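Local coordinates for protein flavohemoglobin (Malassezia yamatoensis, PDB 6O0A) that binds heme and FAD and, as in other flavohemoglobins, probably detoxifies nitric oxide by oxidising it to nitrate with electrons from NAD(P)H, at residues 357-371 with 383-397. Sequence-based numbering, arbitrary orientation.
Sequences VSTLDIPANASVFLC and HLVEAGIAKHKIFYE
Val368 to Leu370 of strand 367-371 pair in parallel with Ile394 to Tyr396 of strand 394-397, an edge strand of the parallel sheet in the NAD-binding domain. Helix 374-386 links the two strands, making a beta-alpha-beta unit.

Three straighter backbone bonds hold the pairing. Val368 N donates to Lys393 O at 2.9 Å, Phe395 N to Val368 O, and Leu370 N to Phe395 O. A longer, bent bond from Glu397 N to Leu370 O extends it weakly.

Apolar packing centres on Leu384, at the end of the helix. Its CD1 lies 3.8 Å from Val368 CG1 and meets Leu370 CD2 tip to tip. Its other methyl, CD2, lies 3.8 Å from Val357 CG1 and also touches Ile362 CD1. A Schellman motif at Gly388 ends the helix. Beyond it, the Ile389 and Ile362 side chains cross at about a right angle, CD1 to CG2 3.7 Å. On the other face of the sheet, Phe369 CE1 and CZ touch CB of Glu397, which also touches FAD.

The aliphatic part of Lys393 bends at chi2 (-65°), and CD passes 3.3 Å from Ala366 O. Polar contacts gather at one water. It bonds to Ser367 OG, which also bonds to Leu273 O. The same water accepts from Lys393 NZ at 2.8 Å and donates to Asn365 O at 2.8 Å.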
# COMPACT_ATOMS: atom_id res chain seq x y z
N VAL A 357 -5.00 4.64 -24.13
CA VAL A 357 -4.40 5.90 -23.69
C VAL A 357 -3.93 6.75 -24.86
O VAL A 357 -3.78 7.97 -24.70
CB VAL A 357 -3.24 5.64 -22.72
CG1 VAL A 357 -3.78 5.14 -21.39
CG2 VAL A 357 -2.27 4.64 -23.30
N SER A 358 -3.68 6.15 -26.03
CA SER A 358 -3.29 6.95 -27.19
C SER A 358 -4.37 7.95 -27.56
O SER A 358 -4.07 9.03 -28.09
CB SER A 358 -2.98 6.03 -28.38
OG SER A 358 -4.16 5.46 -28.91
N THR A 359 -5.63 7.62 -27.28
CA THR A 359 -6.73 8.54 -27.54
C THR A 359 -6.71 9.73 -26.58
O THR A 359 -7.23 10.80 -26.91
CB THR A 359 -8.06 7.80 -27.44
OG1 THR A 359 -8.21 7.26 -26.12
CG2 THR A 359 -8.11 6.65 -28.43
N LEU A 360 -6.11 9.56 -25.41
CA LEU A 360 -6.06 10.63 -24.42
C LEU A 360 -5.01 11.66 -24.80
O LEU A 360 -3.95 11.31 -25.34
CB LEU A 360 -5.77 10.06 -23.04
CG LEU A 360 -6.53 8.78 -22.71
CD1 LEU A 360 -6.02 8.16 -21.40
CD2 LEU A 360 -8.02 9.05 -22.65
N ASP A 361 -5.29 12.93 -24.51
CA ASP A 361 -4.34 14.01 -24.76
C ASP A 361 -3.69 14.34 -23.43
O ASP A 361 -4.18 15.17 -22.66
CB ASP A 361 -5.04 15.22 -25.37
N ILE A 362 -2.58 13.67 -23.14
CA ILE A 362 -1.90 13.78 -21.86
C ILE A 362 -0.60 14.57 -22.08
O ILE A 362 0.32 14.07 -22.75
CB ILE A 362 -1.62 12.41 -21.24
CG1 ILE A 362 -2.92 11.62 -21.09
CG2 ILE A 362 -0.95 12.56 -19.87
CD1 ILE A 362 -2.74 10.26 -20.46
N PRO A 363 -0.48 15.78 -21.55
CA PRO A 363 0.74 16.56 -21.76
C PRO A 363 1.89 16.10 -20.88
O PRO A 363 1.71 15.38 -19.89
CB PRO A 363 0.30 17.99 -21.39
CG PRO A 363 -0.80 17.78 -20.40
CD PRO A 363 -1.53 16.54 -20.84
N ALA A 364 3.08 16.56 -21.24
CA ALA A 364 4.31 16.12 -20.58
C ALA A 364 4.42 16.61 -19.15
O ALA A 364 5.25 16.09 -18.39
CB ALA A 364 5.54 16.57 -21.38
N ASN A 365 3.62 17.61 -18.76
CA ASN A 365 3.63 18.10 -17.39
C ASN A 365 2.51 17.51 -16.53
O ASN A 365 2.38 17.88 -15.36
CB ASN A 365 3.54 19.63 -17.38
CG ASN A 365 2.20 20.15 -17.85
OD1 ASN A 365 1.58 19.58 -18.74
ND2 ASN A 365 1.74 21.24 -17.24
N ALA A 366 1.71 16.59 -17.08
CA ALA A 366 0.67 15.93 -16.30
C ALA A 366 1.26 14.86 -15.41
O ALA A 366 2.21 14.16 -15.78
CB ALA A 366 -0.37 15.30 -17.22
N SER A 367 0.70 14.73 -14.21
CA SER A 367 0.93 13.56 -13.37
C SER A 367 -0.21 12.59 -13.62
O SER A 367 -1.38 13.00 -13.74
CB SER A 367 1.00 13.92 -11.89
OG SER A 367 2.10 14.77 -11.62
N VAL A 368 0.12 11.31 -13.73
CA VAL A 368 -0.87 10.26 -13.96
C VAL A 368 -0.84 9.32 -12.77
O VAL A 368 0.22 8.80 -12.41
CB VAL A 368 -0.58 9.49 -15.26
CG1 VAL A 368 -1.64 8.43 -15.47
CG2 VAL A 368 -0.51 10.45 -16.45
N PHE A 369 -2.01 9.08 -12.18
CA PHE A 369 -2.17 8.18 -11.04
C PHE A 369 -2.95 6.94 -11.47
O PHE A 369 -3.98 7.05 -12.14
CB PHE A 369 -2.90 8.91 -9.90
CG PHE A 369 -3.31 8.00 -8.78
CD1 PHE A 369 -2.38 7.58 -7.84
CD2 PHE A 369 -4.63 7.57 -8.66
CE1 PHE A 369 -2.76 6.74 -6.80
CE2 PHE A 369 -5.02 6.73 -7.61
CZ PHE A 369 -4.08 6.32 -6.69
N LEU A 370 -2.46 5.76 -11.08
CA LEU A 370 -3.10 4.49 -11.40
C LEU A 370 -3.48 3.75 -10.12
O LEU A 370 -2.67 3.64 -9.20
CB LEU A 370 -2.19 3.57 -12.21
CG LEU A 370 -1.49 4.16 -13.43
CD1 LEU A 370 -0.54 3.12 -14.03
CD2 LEU A 370 -2.53 4.62 -14.44
N CYS A 371 -4.69 3.21 -10.09
CA CYS A 371 -5.03 2.30 -9.00
C CYS A 371 -6.01 1.25 -9.52
O CYS A 371 -7.12 1.59 -9.91
CB CYS A 371 -5.64 3.06 -7.83
SG CYS A 371 -5.81 2.01 -6.40
N HIS A 383 1.32 0.90 -21.62
CA HIS A 383 0.75 1.68 -22.72
C HIS A 383 1.02 3.18 -22.56
O HIS A 383 1.19 3.88 -23.56
CB HIS A 383 -0.75 1.42 -22.83
CG HIS A 383 -1.08 0.00 -23.19
ND1 HIS A 383 -2.28 -0.59 -22.85
CD2 HIS A 383 -0.37 -0.94 -23.85
CE1 HIS A 383 -2.29 -1.84 -23.29
NE2 HIS A 383 -1.14 -2.07 -23.90
N LEU A 384 1.06 3.67 -21.32
CA LEU A 384 1.43 5.07 -21.09
C LEU A 384 2.87 5.33 -21.52
O LEU A 384 3.16 6.32 -22.20
CB LEU A 384 1.25 5.43 -19.62
CG LEU A 384 -0.20 5.61 -19.16
CD1 LEU A 384 -0.29 5.63 -17.62
CD2 LEU A 384 -0.82 6.87 -19.76
N VAL A 385 3.79 4.45 -21.13
CA VAL A 385 5.19 4.61 -21.53
C VAL A 385 5.32 4.51 -23.05
O VAL A 385 6.05 5.29 -23.67
CB VAL A 385 6.07 3.57 -20.82
CG1 VAL A 385 7.45 3.49 -21.47
CG2 VAL A 385 6.19 3.92 -19.35
N GLU A 386 4.60 3.57 -23.67
CA GLU A 386 4.63 3.47 -25.12
C GLU A 386 4.11 4.74 -25.78
O GLU A 386 4.59 5.13 -26.85
CB GLU A 386 3.82 2.26 -25.58
N ALA A 387 3.14 5.41 -25.15
CA ALA A 387 2.59 6.66 -25.67
C ALA A 387 3.43 7.88 -25.30
O ALA A 387 2.99 9.00 -25.55
CB ALA A 387 1.16 6.84 -25.17
N GLY A 388 4.60 7.69 -24.70
CA GLY A 388 5.51 8.78 -24.44
C GLY A 388 5.39 9.43 -23.07
O GLY A 388 6.08 10.43 -22.83
N ILE A 389 4.54 8.91 -22.18
CA ILE A 389 4.45 9.46 -20.84
C ILE A 389 5.67 9.02 -20.04
O ILE A 389 6.07 7.85 -20.07
CB ILE A 389 3.15 9.02 -20.16
CG1 ILE A 389 1.95 9.42 -21.02
CG2 ILE A 389 3.04 9.61 -18.75
CD1 ILE A 389 1.94 10.88 -21.41
N ALA A 390 6.28 9.97 -19.33
CA ALA A 390 7.47 9.67 -18.55
C ALA A 390 7.14 8.76 -17.37
O ALA A 390 6.15 8.98 -16.67
CB ALA A 390 8.10 10.97 -18.04
N LYS A 391 7.97 7.74 -17.16
CA LYS A 391 7.81 6.88 -15.99
C LYS A 391 7.78 7.70 -14.71
O LYS A 391 7.03 7.39 -13.78
CB LYS A 391 8.94 5.85 -15.94
N HIS A 392 8.59 8.76 -14.65
CA HIS A 392 8.66 9.62 -13.47
C HIS A 392 7.34 10.33 -13.19
O HIS A 392 7.14 10.83 -12.08
CB HIS A 392 9.77 10.65 -13.67
CG HIS A 392 10.13 11.42 -12.44
ND1 HIS A 392 10.51 10.81 -11.26
CD2 HIS A 392 10.19 12.75 -12.21
CE1 HIS A 392 10.78 11.74 -10.36
NE2 HIS A 392 10.60 12.93 -10.91
N LYS A 393 6.44 10.38 -14.18
CA LYS A 393 5.14 11.04 -14.04
C LYS A 393 4.01 10.08 -13.72
O LYS A 393 2.86 10.52 -13.58
CB LYS A 393 4.79 11.80 -15.33
CG LYS A 393 5.59 13.06 -15.56
CD LYS A 393 5.30 14.10 -14.49
CE LYS A 393 5.87 15.46 -14.89
NZ LYS A 393 5.76 16.43 -13.77
N ILE A 394 4.28 8.78 -13.63
CA ILE A 394 3.25 7.78 -13.40
C ILE A 394 3.37 7.32 -11.96
O ILE A 394 4.43 6.84 -11.54
CB ILE A 394 3.38 6.60 -14.37
CG1 ILE A 394 3.40 7.10 -15.82
CG2 ILE A 394 2.25 5.59 -14.16
CD1 ILE A 394 3.62 6.01 -16.84
N PHE A 395 2.30 7.47 -11.20
CA PHE A 395 2.25 7.10 -9.80
C PHE A 395 1.23 5.99 -9.63
O PHE A 395 0.20 5.98 -10.31
CB PHE A 395 1.86 8.30 -8.93
CG PHE A 395 2.79 9.47 -9.05
CD1 PHE A 395 2.64 10.39 -10.07
CD2 PHE A 395 3.81 9.65 -8.13
CE1 PHE A 395 3.51 11.47 -10.18
CE2 PHE A 395 4.67 10.72 -8.23
CZ PHE A 395 4.52 11.64 -9.25
N TYR A 396 1.50 5.05 -8.74
CA TYR A 396 0.57 3.94 -8.62
C TYR A 396 0.41 3.54 -7.16
O TYR A 396 1.21 3.91 -6.29
CB TYR A 396 0.99 2.75 -9.49
CG TYR A 396 2.30 2.10 -9.12
CD1 TYR A 396 2.39 1.25 -8.02
CD2 TYR A 396 3.44 2.29 -9.89
CE1 TYR A 396 3.58 0.64 -7.68
CE2 TYR A 396 4.64 1.68 -9.56
CZ TYR A 396 4.71 0.85 -8.45
OH TYR A 396 5.89 0.23 -8.10
N GLU A 397 -0.66 2.79 -6.92
CA GLU A 397 -1.04 2.32 -5.59
C GLU A 397 -1.49 0.88 -5.74
O GLU A 397 -2.50 0.61 -6.40
CB GLU A 397 -2.15 3.19 -5.00
CG GLU A 397 -2.73 2.69 -3.71
CD GLU A 397 -1.89 3.02 -2.50
OE1 GLU A 397 -0.68 2.70 -2.49
OE2 GLU A 397 -2.43 3.63 -1.56
O HOH W 1 3.10 16.59 -12.93